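Local coordinates for protein sulfide-quinone reductase (PDB 3HYV) that oxidises hydrogen sulfide with a quinone as electron acceptor, using bound FAD and probably building up polysulfide on active-site cysteines, at residues P145-A150 with V243-T248. Numbering follows the deposited sequence.
Sequences PVVIGA and VPAKFT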
loop_
_atom_site.group_PDB
_atom_site.type_symbol
_atom_site.label_atom_id
_atom_site.label_comp_id
_atom_site.label_asym_id
_atom_site.label_seq_id
_atom_site.Cartn_x
_atom_site.Cartn_y
_atom_site.Cartn_z
ATOM N N PRO A 145 0.782 -6.596 -28.517
ATOM C CA PRO A 145 0.193 -6.166 -27.237
ATOM C C PRO A 145 -1.120 -6.881 -26.900
ATOM O O PRO A 145 -1.983 -7.049 -27.761
ATOM C CB PRO A 145 -0.040 -4.656 -27.428
ATOM C CG PRO A 145 0.614 -4.301 -28.739
ATOM C CD PRO A 145 0.679 -5.548 -29.547
ATOM N N VAL A 146 -1.243 -7.300 -25.642
ATOM C CA VAL A 146 -2.437 -7.961 -25.133
ATOM C C VAL A 146 -3.171 -7.017 -24.174
ATOM O O VAL A 146 -2.552 -6.419 -23.278
ATOM C CB VAL A 146 -2.064 -9.264 -24.372
ATOM C CG1 VAL A 146 -3.283 -9.880 -23.669
ATOM C CG2 VAL A 146 -1.411 -10.270 -25.311
ATOM N N VAL A 147 -4.478 -6.866 -24.378
ATOM C CA VAL A 147 -5.324 -6.246 -23.357
ATOM C C VAL A 147 -6.511 -7.145 -22.987
ATOM O O VAL A 147 -7.131 -7.764 -23.848
ATOM C CB VAL A 147 -5.636 -4.699 -23.627
ATOM C CG1 VAL A 147 -5.468 -4.325 -25.076
ATOM C CG2 VAL A 147 -6.981 -4.260 -23.062
ATOM N N ILE A 148 -6.757 -7.254 -21.684
ATOM C CA ILE A 148 -7.747 -8.171 -21.104
ATOM C C ILE A 148 -8.567 -7.393 -20.077
ATOM O O ILE A 148 -8.048 -6.472 -19.442
ATOM C CB ILE A 148 -7.036 -9.392 -20.434
ATOM C CG1 ILE A 148 -6.306 -10.226 -21.497
ATOM C CG2 ILE A 148 -8.026 -10.295 -19.646
ATOM C CD1 ILE A 148 -5.299 -11.217 -20.928
ATOM N N GLY A 149 -9.844 -7.730 -19.919
ATOM C CA GLY A 149 -10.625 -7.131 -18.841
ATOM C C GLY A 149 -12.127 -7.249 -18.930
ATOM O O GLY A 149 -12.668 -8.286 -19.350
ATOM N N ALA A 150 -12.796 -6.161 -18.536
ATOM C CA ALA A 150 -14.240 -6.158 -18.307
ATOM C C ALA A 150 -14.869 -4.859 -18.766
ATOM O O ALA A 150 -14.410 -3.781 -18.402
ATOM C CB ALA A 150 -14.537 -6.376 -16.822
ATOM N N VAL A 243 -5.596 2.279 -26.517
ATOM C CA VAL A 243 -4.458 1.423 -26.205
ATOM C C VAL A 243 -4.281 0.448 -27.382
ATOM O O VAL A 243 -5.266 -0.127 -27.854
ATOM C CB VAL A 243 -4.640 0.710 -24.824
ATOM C CG1 VAL A 243 -5.958 -0.038 -24.748
ATOM C CG2 VAL A 243 -3.482 -0.227 -24.511
ATOM N N PRO A 244 -3.042 0.312 -27.909
ATOM C CA PRO A 244 -2.798 -0.680 -28.966
ATOM C C PRO A 244 -3.062 -2.123 -28.504
ATOM O O PRO A 244 -2.742 -2.479 -27.367
ATOM C CB PRO A 244 -1.317 -0.475 -29.323
ATOM C CG PRO A 244 -0.728 0.296 -28.201
ATOM C CD PRO A 244 -1.834 1.095 -27.590
ATOM N N ALA A 245 -3.650 -2.932 -29.383
ATOM C CA ALA A 245 -4.049 -4.293 -29.039
ATOM C C ALA A 245 -4.043 -5.240 -30.232
ATOM O O ALA A 245 -4.710 -4.988 -31.234
ATOM C CB ALA A 245 -5.425 -4.283 -28.396
ATOM N N LYS A 246 -3.303 -6.341 -30.107
ATOM C CA LYS A 246 -3.260 -7.385 -31.130
ATOM C C LYS A 246 -4.186 -8.562 -30.760
ATOM O O LYS A 246 -4.820 -9.166 -31.630
ATOM C CB LYS A 246 -1.811 -7.852 -31.330
ATOM C CG LYS A 246 -1.521 -8.523 -32.663
ATOM C CD LYS A 246 -1.503 -10.037 -32.536
ATOM C CE LYS A 246 -1.064 -10.705 -33.840
ATOM N NZ LYS A 246 -0.920 -12.179 -33.661
ATOM N N PHE A 247 -4.251 -8.877 -29.467
ATOM C CA PHE A 247 -5.140 -9.914 -28.938
ATOM C C PHE A 247 -5.886 -9.359 -27.734
ATOM O O PHE A 247 -5.287 -8.714 -26.878
ATOM C CB PHE A 247 -4.347 -11.169 -28.536
ATOM C CG PHE A 247 -5.171 -12.203 -27.804
ATOM C CD1 PHE A 247 -5.336 -12.132 -26.417
ATOM C CD2 PHE A 247 -5.789 -13.239 -28.501
ATOM C CE1 PHE A 247 -6.115 -13.078 -25.738
ATOM C CE2 PHE A 247 -6.561 -14.189 -27.834
ATOM C CZ PHE A 247 -6.730 -14.107 -26.452
ATOM N N THR A 248 -7.195 -9.604 -27.676
ATOM C CA THR A 248 -8.010 -9.167 -26.536
ATOM C C THR A 248 -8.936 -10.277 -26.047
ATOM O O THR A 248 -9.363 -11.135 -26.829
ATOM C CB THR A 248 -8.835 -7.850 -26.816
ATOM O OG1 THR A 248 -9.923 -8.116 -27.712
ATOM C CG2 THR A 248 -7.960 -6.734 -27.391
#
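Val147 lays its CG1 methyl against the CB of Ala245, 3.3 Å away and tighter than usual for two carbons; the same methyl also reaches Val243 CG1 and comes within 4.2 Å of Thr248 CG2. The valine's chi1 of 22° falls well off a staggered value, consistent with crowding, though so short a carbon pair is doubtful and may owe something to the modelled rotamer. Val231, on strand 230-234, touches all four of these side chains and closes the cluster from the antiparallel sheet. On the other face of the strand pair, CG1 of Val146 (chi1 173°) and CG of Phe247 (chi1 172°) each lie opposite the backbone N, which sets the two groups alongside each other, pointing the same way. CG1 of Val146 meets the ring at its edge, 4.1 Å from CD1. Helices 126-141 and 158-173 pack over this pair, through Leu139 and Leu167 on Val146 and through Leu136 and Phe163 on Phe247.

The backbones meet where segment 243-248 turns from strand 240-244 into strand 247-255. Pro145 O takes the Lys246 N-H in its carbonyl plane at 2.8 Å and a second, weak bond from Phe247 N, so one oxygen grips two successive amides. One step on, Val147 N donates to Phe247 O at 3.2 Å. The Lys246 side chain crosses the Pro145 ring at about a right angle, its CB 3.8 Å from Pro145 CD; its NZ makes a salt bridge to Glu138 and a hydrogen bond to Asn142 O.

Bridges Val146-Phe247 and Val147-Thr248 thus start the parallel pairing of strands 146-150 and 247-255 in a Rossmann-like, helix-flanked domain, as in pyridine nucleotide-disulphide oxidoreductases.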